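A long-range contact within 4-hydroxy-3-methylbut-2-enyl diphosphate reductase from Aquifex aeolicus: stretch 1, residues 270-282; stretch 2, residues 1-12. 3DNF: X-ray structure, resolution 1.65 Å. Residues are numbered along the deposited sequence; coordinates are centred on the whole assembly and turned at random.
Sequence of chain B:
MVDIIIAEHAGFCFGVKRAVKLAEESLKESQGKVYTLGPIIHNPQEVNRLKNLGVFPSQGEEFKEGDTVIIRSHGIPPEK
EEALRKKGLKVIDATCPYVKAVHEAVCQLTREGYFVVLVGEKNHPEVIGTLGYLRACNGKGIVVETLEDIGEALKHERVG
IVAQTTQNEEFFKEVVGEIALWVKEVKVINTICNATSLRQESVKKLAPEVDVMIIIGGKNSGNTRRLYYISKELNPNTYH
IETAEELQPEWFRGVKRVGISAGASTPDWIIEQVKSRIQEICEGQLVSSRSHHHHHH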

# COMPACT_ATOMS: atom_id res chain seq x y z
N ILE B 270 -1.73 33.28 -22.81
CA ILE B 270 -3.13 33.49 -22.42
C ILE B 270 -3.20 34.14 -21.03
O ILE B 270 -3.97 35.08 -20.84
CB ILE B 270 -4.00 32.21 -22.53
CG1 ILE B 270 -4.24 31.89 -24.00
CG2 ILE B 270 -5.35 32.38 -21.79
CD1 ILE B 270 -4.75 30.47 -24.31
N ILE B 271 -2.40 33.65 -20.08
CA ILE B 271 -2.31 34.27 -18.75
C ILE B 271 -1.91 35.75 -18.81
O ILE B 271 -2.43 36.58 -18.05
CB ILE B 271 -1.34 33.49 -17.81
CG1 ILE B 271 -1.74 32.01 -17.72
CG2 ILE B 271 -1.28 34.13 -16.41
CD1 ILE B 271 -0.67 31.14 -17.02
N GLU B 272 -0.99 36.09 -19.71
CA GLU B 272 -0.59 37.49 -19.92
C GLU B 272 -1.70 38.33 -20.54
O GLU B 272 -1.85 39.51 -20.19
CB GLU B 272 0.68 37.60 -20.76
CG GLU B 272 1.92 36.95 -20.11
CD GLU B 272 2.20 37.48 -18.70
OE1 GLU B 272 2.19 38.71 -18.51
OE2 GLU B 272 2.41 36.65 -17.78
N GLN B 273 -2.47 37.73 -21.44
CA GLN B 273 -3.63 38.38 -22.05
C GLN B 273 -4.64 38.76 -20.97
O GLN B 273 -5.19 39.86 -20.98
CB GLN B 273 -4.30 37.47 -23.07
CG GLN B 273 -3.59 37.41 -24.41
CD GLN B 273 -4.46 36.84 -25.52
OE1 GLN B 273 -4.15 37.01 -26.70
NE2 GLN B 273 -5.53 36.14 -25.15
N VAL B 274 -4.87 37.84 -20.04
CA VAL B 274 -5.77 38.06 -18.91
C VAL B 274 -5.23 39.14 -17.96
O VAL B 274 -5.96 40.07 -17.58
CB VAL B 274 -6.07 36.73 -18.18
CG1 VAL B 274 -6.79 36.98 -16.84
CG2 VAL B 274 -6.90 35.83 -19.08
N LYS B 275 -3.95 39.03 -17.60
CA LYS B 275 -3.29 39.99 -16.71
C LYS B 275 -3.37 41.42 -17.23
O LYS B 275 -3.73 42.33 -16.49
CB LYS B 275 -1.82 39.59 -16.47
CG LYS B 275 -1.01 40.58 -15.64
CD LYS B 275 0.39 40.06 -15.39
CE LYS B 275 1.20 41.06 -14.62
NZ LYS B 275 2.09 40.35 -13.67
N SER B 276 -3.05 41.63 -18.51
CA SER B 276 -3.04 43.01 -19.01
C SER B 276 -4.44 43.55 -19.36
O SER B 276 -4.62 44.76 -19.49
CB SER B 276 -2.05 43.20 -20.16
OG SER B 276 -2.06 42.11 -21.05
N ARG B 277 -5.42 42.65 -19.48
CA ARG B 277 -6.82 43.09 -19.59
C ARG B 277 -7.32 43.54 -18.22
O ARG B 277 -8.06 44.52 -18.12
CB ARG B 277 -7.71 42.01 -20.24
CG ARG B 277 -9.24 42.20 -20.16
CD ARG B 277 -9.74 43.65 -20.20
NE ARG B 277 -10.21 44.09 -21.50
CZ ARG B 277 -11.10 45.07 -21.69
NH1 ARG B 277 -11.62 45.71 -20.65
NH2 ARG B 277 -11.47 45.39 -22.92
N ILE B 278 -6.90 42.84 -17.17
CA ILE B 278 -7.21 43.26 -15.79
C ILE B 278 -6.59 44.63 -15.49
O ILE B 278 -7.24 45.49 -14.89
CB ILE B 278 -6.80 42.18 -14.75
CG1 ILE B 278 -7.71 40.95 -14.88
CG2 ILE B 278 -6.86 42.73 -13.33
CD1 ILE B 278 -7.22 39.72 -14.14
N GLN B 279 -5.35 44.83 -15.94
CA GLN B 279 -4.68 46.13 -15.84
C GLN B 279 -5.36 47.23 -16.67
O GLN B 279 -5.26 48.41 -16.34
CB GLN B 279 -3.20 46.02 -16.22
CG GLN B 279 -2.32 45.48 -15.11
CD GLN B 279 -1.00 44.92 -15.60
OE1 GLN B 279 -0.91 44.39 -16.71
NE2 GLN B 279 0.04 45.03 -14.78
N GLU B 280 -6.04 46.82 -17.74
CA GLU B 280 -6.81 47.72 -18.60
C GLU B 280 -8.16 48.07 -17.97
O GLU B 280 -8.70 49.15 -18.21
CB GLU B 280 -7.02 47.09 -19.98
CG GLU B 280 -7.47 48.07 -21.04
CD GLU B 280 -8.44 47.46 -22.03
OE1 GLU B 280 -8.00 46.63 -22.86
OE2 GLU B 280 -9.63 47.82 -21.99
N ILE B 281 -8.70 47.14 -17.18
CA ILE B 281 -9.92 47.38 -16.40
C ILE B 281 -9.65 48.34 -15.24
O ILE B 281 -10.46 49.22 -14.95
CB ILE B 281 -10.56 46.04 -15.91
CG1 ILE B 281 -11.17 45.28 -17.09
CG2 ILE B 281 -11.62 46.29 -14.83
CD1 ILE B 281 -11.55 43.85 -16.78
N CYS B 282 -8.49 48.18 -14.60
CA CYS B 282 -8.02 49.11 -13.57
C CYS B 282 -6.93 50.00 -14.16
O CYS B 282 -6.80 51.17 -13.81
CB CYS B 282 -7.49 48.36 -12.35
SG CYS B 282 -8.19 46.69 -12.08
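Stretch 2, residues 1-12: MVDIIIAEHAGF

The packing of a chain's first strand against its last helix is a recurrent way of tying the two termini together, and the reductase from Aquifex aeolicus gives a compact example. Residues at least 260 positions apart in sequence meet here, burying 593 Å² summed over both sides. The helix, 270-281, runs almost antiparallel to the strand 3-6: the angle between their N-to-C directions is 168°, and the axes approach to 9.7 Å. In keeping with this direction, M1 lies beside C282, with 4.3 Å between their CA atoms; I4 lies beside K275, CA to CA 7.2 Å; and G11 lies nearest I271, CA to CA 8.0 Å.

An extended strand presents alternate side chains to a neighbouring surface, and the rule holds well here. The CA-to-CB bonds of I4 and I6 point toward the helix, whereas those of D3 and I5 point away. The helix answers with residues about one turn apart: I271 and K275 point toward the strand, and Q279 stands sideways to it.

Rotamers decide how these residues fill the space. I6 has the common m, t conformation, which extends its CD1 to 3.9 Å from CG2 of I271 and 3.7 Å from CD of K275; CD1 also lies 3.6 Å from OE2 of E272. I271, likewise m, t, sends its own CD1 the other way along the contact, to 4.1 Å from CB of A10. K275 is t at chi1, chi2 and chi3, and this extended chain passes along both isoleucines: its CG is 4.2 Å from CG2 of I4, and its NZ comes to 4.0 Å from CD1 of I6. E272 starts from a bond directed away, but m values at chi1 and chi2 fold its carboxylate back toward the strand.

I4 is the less regular case. Its chi1 of -30° lies between wells, with chi2 in p, and its CD1 comes within 3.2 Å of NE2 of Q279, a close approach of a methyl group to an amide. I4 nevertheless has the largest area covered by the other stretch of any residue in the pair.

Beyond the strand, the polypeptide turns. A type II beta turn from A7 to A10, closed by A10 N to A7 O at 3.2 Å, takes H9 through positive phi and brings A10 and G11 back over I271. At G11, phi/psi of 91/-147 would jam a CB against the preceding carbonyl oxygen, and an ideal CB would also lie 3.3 Å from CD1 of I271. Glycine thus fits both the backbone and the packing.

At the other end the chains come nearest in backbone, though M1 and V2 are poorly ordered. One weak hydrogen bond joins M1 N to C282 O at 3.4 Å. M1 has off-rotamer chi1 and chi2, yet its SD reaches 3.8 Å from O of Q279. V2 adopts m, and its CG2 rests 3.9 Å from SG of C282.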

# COMPACT_ATOMS: atom_id res chain seq x y z
N MET B 1 -3.97 51.48 -11.90
CA MET B 1 -4.26 50.02 -11.74
C MET B 1 -4.07 49.51 -10.31
O MET B 1 -4.06 50.29 -9.35
CB MET B 1 -3.48 49.18 -12.77
CG MET B 1 -2.14 49.76 -13.21
SD MET B 1 -2.07 49.98 -15.01
CE MET B 1 -2.84 51.59 -15.21
N VAL B 2 -3.94 48.18 -10.17
CA VAL B 2 -3.81 47.53 -8.86
C VAL B 2 -2.68 46.48 -8.85
O VAL B 2 -1.86 46.42 -9.78
CB VAL B 2 -5.16 46.91 -8.38
CG1 VAL B 2 -6.23 48.00 -8.22
CG2 VAL B 2 -5.65 45.80 -9.32
N ASP B 3 -2.65 45.65 -7.81
CA ASP B 3 -1.64 44.61 -7.69
C ASP B 3 -2.15 43.26 -8.22
O ASP B 3 -3.11 42.69 -7.69
CB ASP B 3 -1.20 44.46 -6.23
CG ASP B 3 0.29 44.19 -6.09
OD1 ASP B 3 0.88 43.55 -6.99
OD2 ASP B 3 0.87 44.64 -5.07
N ILE B 4 -1.49 42.76 -9.27
CA ILE B 4 -1.87 41.47 -9.86
C ILE B 4 -0.80 40.43 -9.54
O ILE B 4 0.37 40.63 -9.85
CB ILE B 4 -1.99 41.54 -11.41
CG1 ILE B 4 -2.42 42.94 -11.88
CG2 ILE B 4 -2.90 40.43 -11.93
CD1 ILE B 4 -1.26 43.93 -12.05
N ILE B 5 -1.20 39.33 -8.92
CA ILE B 5 -0.26 38.26 -8.66
C ILE B 5 -0.67 36.97 -9.37
O ILE B 5 -1.75 36.42 -9.15
CB ILE B 5 0.00 38.04 -7.14
CG1 ILE B 5 1.01 36.90 -6.92
CG2 ILE B 5 -1.31 37.80 -6.39
CD1 ILE B 5 1.73 36.93 -5.59
N ILE B 6 0.21 36.52 -10.26
CA ILE B 6 0.04 35.23 -10.92
C ILE B 6 0.56 34.16 -9.97
O ILE B 6 1.72 34.21 -9.56
CB ILE B 6 0.75 35.18 -12.30
CG1 ILE B 6 0.17 36.25 -13.23
CG2 ILE B 6 0.62 33.78 -12.93
CD1 ILE B 6 1.01 36.54 -14.45
N ALA B 7 -0.31 33.23 -9.61
CA ALA B 7 0.03 32.14 -8.69
C ALA B 7 1.19 31.31 -9.24
O ALA B 7 1.30 31.07 -10.44
CB ALA B 7 -1.18 31.25 -8.44
N GLU B 8 2.07 30.89 -8.33
CA GLU B 8 3.14 29.99 -8.69
C GLU B 8 2.56 28.69 -9.25
O GLU B 8 1.56 28.17 -8.74
CB GLU B 8 4.02 29.71 -7.49
CG GLU B 8 5.43 29.37 -7.88
CD GLU B 8 6.23 28.79 -6.73
OE1 GLU B 8 5.81 28.95 -5.57
OE2 GLU B 8 7.29 28.16 -7.00
N HIS B 9 3.17 28.19 -10.33
CA HIS B 9 2.73 26.96 -11.02
C HIS B 9 1.45 27.10 -11.88
O HIS B 9 0.97 26.08 -12.40
CB HIS B 9 2.58 25.77 -10.05
CG HIS B 9 3.74 25.60 -9.12
ND1 HIS B 9 5.01 25.27 -9.57
CD2 HIS B 9 3.84 25.74 -7.78
CE1 HIS B 9 5.83 25.22 -8.54
NE2 HIS B 9 5.14 25.49 -7.44
N ALA B 10 0.94 28.32 -12.05
CA ALA B 10 -0.17 28.55 -12.99
C ALA B 10 0.22 28.01 -14.38
O ALA B 10 1.33 28.26 -14.86
CB ALA B 10 -0.56 30.04 -13.07
N GLY B 11 -0.66 27.21 -14.98
CA GLY B 11 -0.49 26.84 -16.38
C GLY B 11 0.29 25.56 -16.55
O GLY B 11 0.19 24.65 -15.72
N PHE B 12 1.06 25.51 -17.66
CA PHE B 12 1.75 24.28 -18.10
C PHE B 12 2.70 23.77 -17.03
O PHE B 12 3.43 24.54 -16.39
CB PHE B 12 2.65 24.53 -19.35
CG PHE B 12 1.92 24.82 -20.64
CD1 PHE B 12 0.55 24.66 -20.77
CD2 PHE B 12 2.66 25.22 -21.77
CE1 PHE B 12 -0.09 24.92 -21.99
CE2 PHE B 12 2.04 25.48 -22.98
CZ PHE B 12 0.66 25.32 -23.09